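Local coordinates for protein hypoxanthine-guanine-xanthine phosphoribosyltransferase (Tritrichomonas foetus, PDB 1HGX) that salvages purine bases by transferring a phosphoribosyl group from 5-phospho-alpha-D-ribose 1-diphosphate to hypoxanthine, guanine or xanthine, giving IMP, GMP or XMP, at residues R155-Y160 / V173-E179; M7-E11 / Y168-V173. All coordinates share one frame; numbering follows the deposited sequence.

Contact 1 of 2, residues R155-Y160 / V173-E179. With 5GP (guanosine-5'-monophosphate), chain C.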
loop_
_atom_site.group_PDB
_atom_site.type_symbol
_atom_site.label_atom_id
_atom_site.label_comp_id
_atom_site.label_asym_id
_atom_site.label_seq_id
_atom_site.Cartn_x
_atom_site.Cartn_y
_atom_site.Cartn_z
ATOM N N ARG A 155 17.152 -18.557 -0.309
ATOM C CA ARG A 155 18.127 -17.503 -0.601
ATOM C C ARG A 155 17.473 -16.182 -0.192
ATOM O O ARG A 155 16.281 -16.155 0.129
ATOM C CB ARG A 155 18.470 -17.458 -2.100
ATOM C CG ARG A 155 19.083 -18.734 -2.694
ATOM C CD ARG A 155 20.488 -19.006 -2.184
ATOM N NE ARG A 155 21.379 -17.874 -2.429
ATOM C CZ ARG A 155 21.990 -17.618 -3.584
ATOM N NH1 ARG A 155 21.822 -18.416 -4.629
ATOM N NH2 ARG A 155 22.734 -16.529 -3.702
ATOM N N TYR A 156 18.242 -15.094 -0.182
ATOM C CA TYR A 156 17.682 -13.803 0.189
ATOM C C TYR A 156 16.964 -13.242 -1.017
ATOM O O TYR A 156 17.588 -12.912 -2.022
ATOM C CB TYR A 156 18.748 -12.812 0.662
ATOM C CG TYR A 156 18.125 -11.610 1.347
ATOM C CD1 TYR A 156 17.705 -11.689 2.673
ATOM C CD2 TYR A 156 17.895 -10.421 0.654
ATOM C CE1 TYR A 156 17.067 -10.631 3.286
ATOM C CE2 TYR A 156 17.255 -9.350 1.265
ATOM C CZ TYR A 156 16.848 -9.464 2.579
ATOM O OH TYR A 156 16.215 -8.414 3.196
ATOM N N ILE A 157 15.646 -13.177 -0.908
ATOM C CA ILE A 157 14.784 -12.688 -1.968
ATOM C C ILE A 157 14.717 -11.164 -2.002
ATOM O O ILE A 157 14.573 -10.493 -0.967
ATOM C CB ILE A 157 13.368 -13.332 -1.850
ATOM C CG1 ILE A 157 13.504 -14.859 -1.857
ATOM C CG2 ILE A 157 12.444 -12.863 -2.969
ATOM C CD1 ILE A 157 14.336 -15.420 -3.026
ATOM N N ILE A 158 14.745 -10.635 -3.217
ATOM C CA ILE A 158 14.732 -9.203 -3.444
ATOM C C ILE A 158 13.761 -8.844 -4.589
ATOM O O ILE A 158 13.460 -9.694 -5.435
ATOM C CB ILE A 158 16.209 -8.749 -3.725
ATOM C CG1 ILE A 158 16.514 -7.473 -2.967
ATOM C CG2 ILE A 158 16.532 -8.668 -5.212
ATOM C CD1 ILE A 158 16.433 -7.652 -1.487
ATOM N N GLY A 159 13.196 -7.633 -4.552
ATOM C CA GLY A 159 12.294 -7.185 -5.607
ATOM C C GLY A 159 10.801 -7.245 -5.323
ATOM O O GLY A 159 10.346 -7.958 -4.422
ATOM N N TYR A 160 10.041 -6.451 -6.070
ATOM C CA TYR A 160 8.585 -6.399 -5.943
ATOM C C TYR A 160 8.145 -6.272 -4.483
ATOM O O TYR A 160 7.365 -7.082 -3.974
ATOM C CB TYR A 160 7.969 -7.651 -6.591
ATOM C CG TYR A 160 6.465 -7.595 -6.720
ATOM C CD1 TYR A 160 5.848 -6.615 -7.500
ATOM C CD2 TYR A 160 5.654 -8.513 -6.046
ATOM C CE1 TYR A 160 4.453 -6.554 -7.604
ATOM C CE2 TYR A 160 4.273 -8.459 -6.144
ATOM C CZ TYR A 160 3.682 -7.480 -6.921
ATOM O OH TYR A 160 2.316 -7.455 -7.021
ATOM N N VAL A 173 10.578 -7.620 -10.622
ATOM C CA VAL A 173 10.736 -9.065 -10.560
ATOM C C VAL A 173 11.066 -9.513 -9.137
ATOM O O VAL A 173 11.369 -8.702 -8.263
ATOM C CB VAL A 173 11.920 -9.541 -11.461
ATOM C CG1 VAL A 173 11.703 -9.137 -12.912
ATOM C CG2 VAL A 173 13.240 -8.968 -10.950
ATOM N N ILE A 174 10.977 -10.814 -8.913
ATOM C CA ILE A 174 11.345 -11.397 -7.636
ATOM C C ILE A 174 12.651 -12.115 -7.992
ATOM O O ILE A 174 12.694 -12.896 -8.941
ATOM C CB ILE A 174 10.269 -12.389 -7.153
ATOM C CG1 ILE A 174 9.040 -11.612 -6.655
ATOM C CG2 ILE A 174 10.830 -13.317 -6.074
ATOM C CD1 ILE A 174 7.853 -12.488 -6.362
ATOM N N GLY A 175 13.728 -11.808 -7.285
ATOM C CA GLY A 175 14.994 -12.439 -7.601
ATOM C C GLY A 175 15.869 -12.638 -6.389
ATOM O O GLY A 175 15.502 -12.247 -5.284
ATOM N N ILE A 176 17.036 -13.232 -6.614
ATOM C CA ILE A 176 18.003 -13.527 -5.559
ATOM C C ILE A 176 19.062 -12.440 -5.480
ATOM O O ILE A 176 19.643 -12.050 -6.499
ATOM C CB ILE A 176 18.701 -14.894 -5.832
ATOM C CG1 ILE A 176 17.671 -16.032 -5.760
ATOM C CG2 ILE A 176 19.850 -15.125 -4.854
ATOM C CD1 ILE A 176 18.174 -17.360 -6.258
ATOM N N LEU A 177 19.315 -11.963 -4.269
ATOM C CA LEU A 177 20.315 -10.927 -4.032
ATOM C C LEU A 177 21.687 -11.606 -4.151
ATOM O O LEU A 177 21.890 -12.683 -3.579
ATOM C CB LEU A 177 20.127 -10.363 -2.615
ATOM C CG LEU A 177 20.681 -9.020 -2.117
ATOM C CD1 LEU A 177 21.663 -9.241 -0.994
ATOM C CD2 LEU A 177 21.283 -8.203 -3.241
ATOM N N LYS A 178 22.593 -11.018 -4.934
ATOM C CA LYS A 178 23.940 -11.572 -5.104
ATOM C C LYS A 178 24.622 -11.689 -3.755
ATOM O O LYS A 178 24.384 -10.875 -2.863
ATOM C CB LYS A 178 24.814 -10.657 -5.958
ATOM C CG LYS A 178 24.641 -10.766 -7.440
ATOM C CD LYS A 178 25.616 -9.825 -8.119
ATOM C CE LYS A 178 25.385 -9.784 -9.611
ATOM N NZ LYS A 178 26.348 -8.891 -10.304
ATOM N N GLU A 179 25.523 -12.657 -3.633
ATOM C CA GLU A 179 26.264 -12.857 -2.396
ATOM C C GLU A 179 27.201 -11.683 -2.142
ATOM O O GLU A 179 28.037 -11.729 -1.244
ATOM C CB GLU A 179 27.064 -14.160 -2.463
ATOM C CG GLU A 179 26.200 -15.401 -2.418
ATOM C CD GLU A 179 25.303 -15.431 -1.194
ATOM O OE1 GLU A 179 25.815 -15.208 -0.074
ATOM O OE2 GLU A 179 24.085 -15.663 -1.351
HETATM P P 5GP C . 9.997 -15.680 9.690
HETATM O O1P 5GP C . 9.031 -16.469 8.895
HETATM O O2P 5GP C . 9.425 -15.180 10.942
HETATM O O3P 5GP C . 11.277 -16.397 9.836
HETATM O "O5'" 5GP C . 10.429 -14.501 8.767
HETATM C "C5'" 5GP C . 9.578 -13.791 7.877
HETATM C "C4'" 5GP C . 9.923 -12.359 7.967
HETATM O "O4'" 5GP C . 11.245 -12.060 7.489
HETATM C "C3'" 5GP C . 8.981 -11.517 7.164
HETATM O "O3'" 5GP C . 8.994 -10.242 7.797
HETATM C "C2'" 5GP C . 9.727 -11.436 5.890
HETATM O "O2'" 5GP C . 9.324 -10.283 5.166
HETATM C "C1'" 5GP C . 11.210 -11.352 6.255
HETATM N N9 5GP C . 12.038 -12.111 5.239
HETATM C C8 5GP C . 12.222 -13.485 5.193
HETATM N N7 5GP C . 12.935 -13.899 4.176
HETATM C C5 5GP C . 13.247 -12.739 3.461
HETATM C C6 5GP C . 13.900 -12.604 2.195
HETATM O O6 5GP C . 14.473 -13.481 1.549
HETATM N N1 5GP C . 13.845 -11.309 1.699
HETATM C C2 5GP C . 13.241 -10.240 2.354
HETATM N N2 5GP C . 13.380 -9.034 1.798
HETATM N N3 5GP C . 12.650 -10.350 3.569
HETATM C C4 5GP C . 12.656 -11.638 4.061
#

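Contact 2 of 2, residues M7-E11 / Y168-V173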
loop_
_atom_site.group_PDB
_atom_site.type_symbol
_atom_site.label_atom_id
_atom_site.label_comp_id
_atom_site.label_asym_id
_atom_site.label_seq_id
_atom_site.Cartn_x
_atom_site.Cartn_y
_atom_site.Cartn_z
ATOM N N MET A 7 19.443 -3.469 -10.502
ATOM C CA MET A 7 19.101 -4.675 -11.251
ATOM C C MET A 7 20.346 -5.530 -11.467
ATOM O O MET A 7 20.258 -6.739 -11.655
ATOM C CB MET A 7 18.478 -4.306 -12.603
ATOM C CG MET A 7 17.809 -5.469 -13.350
ATOM S SD MET A 7 16.277 -6.080 -12.578
ATOM C CE MET A 7 15.043 -5.165 -13.474
ATOM N N ASP A 8 21.509 -4.894 -11.422
ATOM C CA ASP A 8 22.770 -5.600 -11.608
ATOM C C ASP A 8 23.192 -6.390 -10.374
ATOM O O ASP A 8 24.124 -7.188 -10.437
ATOM C CB ASP A 8 23.874 -4.623 -12.026
ATOM C CG ASP A 8 23.720 -4.145 -13.462
ATOM O OD1 ASP A 8 24.009 -4.938 -14.384
ATOM O OD2 ASP A 8 23.307 -2.985 -13.675
ATOM N N ASP A 9 22.511 -6.161 -9.253
ATOM C CA ASP A 9 22.817 -6.865 -8.011
ATOM C C ASP A 9 22.030 -8.162 -7.899
ATOM O O ASP A 9 22.107 -8.867 -6.891
ATOM C CB ASP A 9 22.544 -5.964 -6.808
ATOM C CG ASP A 9 23.363 -4.699 -6.845
ATOM O OD1 ASP A 9 24.569 -4.785 -7.164
ATOM O OD2 ASP A 9 22.804 -3.619 -6.567
ATOM N N LEU A 10 21.255 -8.458 -8.933
ATOM C CA LEU A 10 20.464 -9.675 -8.977
ATOM C C LEU A 10 21.379 -10.779 -9.438
ATOM O O LEU A 10 22.139 -10.590 -10.380
ATOM C CB LEU A 10 19.317 -9.551 -9.993
ATOM C CG LEU A 10 17.958 -9.006 -9.554
ATOM C CD1 LEU A 10 17.293 -9.980 -8.599
ATOM C CD2 LEU A 10 18.133 -7.655 -8.896
ATOM N N GLU A 11 21.358 -11.903 -8.735
ATOM C CA GLU A 11 22.155 -13.049 -9.132
ATOM C C GLU A 11 21.352 -13.697 -10.253
ATOM O O GLU A 11 21.913 -14.227 -11.214
ATOM C CB GLU A 11 22.323 -14.021 -7.967
ATOM C CG GLU A 11 23.004 -15.317 -8.366
ATOM C CD GLU A 11 23.125 -16.281 -7.220
ATOM O OE1 GLU A 11 23.857 -15.956 -6.266
ATOM O OE2 GLU A 11 22.495 -17.359 -7.273
ATOM N N TYR A 168 15.920 -1.955 -3.613
ATOM C CA TYR A 168 15.376 -3.032 -4.450
ATOM C C TYR A 168 13.864 -3.299 -4.484
ATOM O O TYR A 168 13.417 -4.161 -5.232
ATOM C CB TYR A 168 16.131 -4.340 -4.174
ATOM C CG TYR A 168 17.646 -4.193 -4.124
ATOM C CD1 TYR A 168 18.366 -3.700 -5.209
ATOM C CD2 TYR A 168 18.353 -4.567 -2.989
ATOM C CE1 TYR A 168 19.760 -3.587 -5.163
ATOM C CE2 TYR A 168 19.740 -4.460 -2.931
ATOM C CZ TYR A 168 20.435 -3.976 -4.018
ATOM O OH TYR A 168 21.811 -3.913 -3.954
ATOM N N ARG A 169 13.075 -2.553 -3.715
ATOM C CA ARG A 169 11.617 -2.733 -3.691
ATOM C C ARG A 169 10.978 -2.521 -5.041
ATOM O O ARG A 169 9.980 -3.151 -5.364
ATOM C CB ARG A 169 10.946 -1.706 -2.784
ATOM C CG ARG A 169 11.243 -1.811 -1.343
ATOM C CD ARG A 169 10.379 -0.822 -0.592
ATOM N NE ARG A 169 10.707 -0.872 0.820
ATOM C CZ ARG A 169 11.680 -0.164 1.376
ATOM N NH1 ARG A 169 12.407 0.665 0.637
ATOM N NH2 ARG A 169 11.961 -0.330 2.658
ATOM N N ASN A 170 11.493 -1.536 -5.762
ATOM C CA ASN A 170 10.979 -1.144 -7.073
ATOM C C ASN A 170 11.190 -2.127 -8.225
ATOM O O ASN A 170 10.563 -1.982 -9.275
ATOM C CB ASN A 170 11.554 0.220 -7.468
ATOM C CG ASN A 170 13.061 0.184 -7.650
ATOM O OD1 ASN A 170 13.808 0.034 -6.682
ATOM N ND2 ASN A 170 13.513 0.312 -8.882
ATOM N N LEU A 171 12.086 -3.098 -8.056
ATOM C CA LEU A 171 12.340 -4.082 -9.107
ATOM C C LEU A 171 11.042 -4.768 -9.501
ATOM O O LEU A 171 10.275 -5.194 -8.639
ATOM C CB LEU A 171 13.344 -5.128 -8.631
ATOM C CG LEU A 171 14.814 -4.815 -8.895
ATOM C CD1 LEU A 171 15.123 -3.347 -8.662
ATOM C CD2 LEU A 171 15.661 -5.688 -8.018
ATOM N N PRO A 172 10.770 -4.881 -10.804
ATOM C CA PRO A 172 9.544 -5.515 -11.294
ATOM C C PRO A 172 9.580 -7.052 -11.286
ATOM O O PRO A 172 8.704 -7.704 -11.855
ATOM C CB PRO A 172 9.431 -4.958 -12.711
ATOM C CG PRO A 172 10.855 -4.881 -13.138
ATOM C CD PRO A 172 11.533 -4.285 -11.922
ATOM N N VAL A 173 10.578 -7.620 -10.622
ATOM C CA VAL A 173 10.736 -9.065 -10.560
ATOM C C VAL A 173 11.066 -9.513 -9.137
ATOM O O VAL A 173 11.369 -8.702 -8.263
ATOM C CB VAL A 173 11.920 -9.541 -11.461
ATOM C CG1 VAL A 173 11.703 -9.137 -12.912
ATOM C CG2 VAL A 173 13.240 -8.968 -10.950
#

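Contact 1 of 2, residues R155-Y160 / V173-E179
Ile-158 and Gly-175 form an antiparallel hydrogen-bonded pair, with Ile-158 N 2.7 Å from Gly-175 O and Gly-175 N 2.8 Å from Ile-158 O. A nearly straight bond (173°) from Leu-177 N to Tyr-156 O is the third joining 155-160 to 173-179. Between these bonds, Ile-157 and Ile-176 make the non-hydrogen-bonded pair. Beyond the strand, Gly-159 passes so close to Val-173 that Gly-159 CA lies 3.2 Å from Val-173 O in a CA-H...O contact.

Strand 174-177 is the middle of a three-stranded antiparallel sheet, between 10-15 and 157-158, in the small hood subdomain that accompanies the core of a type I phosphoribosyltransferase and holds the purine. Ile-157 reads the guanine of GMP through its backbone: Ile-157 N donates to O6 at 2.7 Å, while its O accepts from N1 and, weakly, from N2. Tyr-156 lays one ring face over the base, N1 lying 3.6 Å above the ring plane and offset toward the rim. With CG anti to the backbone N (chi1 -166°), the same ring offers its edge to Leu-177, which runs alongside; its hydroxyl is hydrogen-bonded to Asp-163 O.

Among apolar side chains, Ile-157 and Ile-174 touch through their CG2 methyls at 3.5 Å. Ile-176 CG2 presses on one face of the Arg-155 guanidinium.

The charged groups gather near the last ordered residue, Glu-179. Bends at chi2 and chi3 fold Arg-155 across Ile-176. Arg-155 NH2 forms a bent salt bridge to Glu-179 OE2 at 2.8 Å, engaging the anti lone pair of that oxygen, which lies 27° out of the guanidinium plane, although poor order in Glu-179 makes this end less certain. NH2 also pairs with Glu-11, so two carboxylates share one nitrogen.

Contact 2 of 2, residues M7-E11 / Y168-V173
Tyr-168 reaches across to Asp-9 and donates its hydroxyl proton to the carboxylate, with Tyr-168 OH 2.8 Å from Asp-9 OD2. This oxygen lies at the ring edge, near the ring plane, but the hydroxyl meets it from above the carboxylate plane, 55° out of it. The two flat groups are turned 78° against each other, and the Asp-9 CB also sits near the phenol end, 3.6 Å from Tyr-168 OH.

Tyr-168 begins a type I beta turn that ends at Leu-171, and a second type I turn runs from Met-7 to Leu-10. The contact therefore sets two turns side by side: one leads into strand 10-15, the other lies in the connection between strands 157-158 and 174-177 of the hood sheet. Within the latter, Arg-169 and Asn-170 face the second subunit, where Asn-170 ND2 is hydrogen-bonded to Asp-61 of that chain.

Leu-171 turns back toward 7-11. Leu-171 CD2 meets Leu-10 CD2 at 3.3 Å, tighter than an ordinary methyl contact, as the two side chains slide past each other in opposite directions. Leu-171 CG lies 4.2 Å from Met-7 SD. Met-7 starts out pointing away, but bends at chi2 (69°) and chi3 bring its thioether back over this loop. At Pro-172, the ring CD receives Met-7 CE at 3.9 Å. Val-173 ends the segment with a looser approach of CG2 to Met-7 SD, at 4.5 Å; Met-7 is itself poorly ordered.

Contact 1 is largely buried and lies beside the nucleotide, whereas contact 2 is only partly buried and packs the first ordered residues against a loop at the margin of the same hood sheet. Both reach the same three-stranded sheet: Val-173, just before strand 174-177, belongs to each, and strand 10-15 flanks 174-177 across from 157-158. Backbone bonding dominates the first; side chains alone join the second's two turns. The contacts meet directly where Glu-11 N probably bonds to Ile-176 O, and where Tyr-168 CB packs on Ile-158 CG1. Contact 1 touches no other subunit, while the loop of contact 2 reaches the dimer partner.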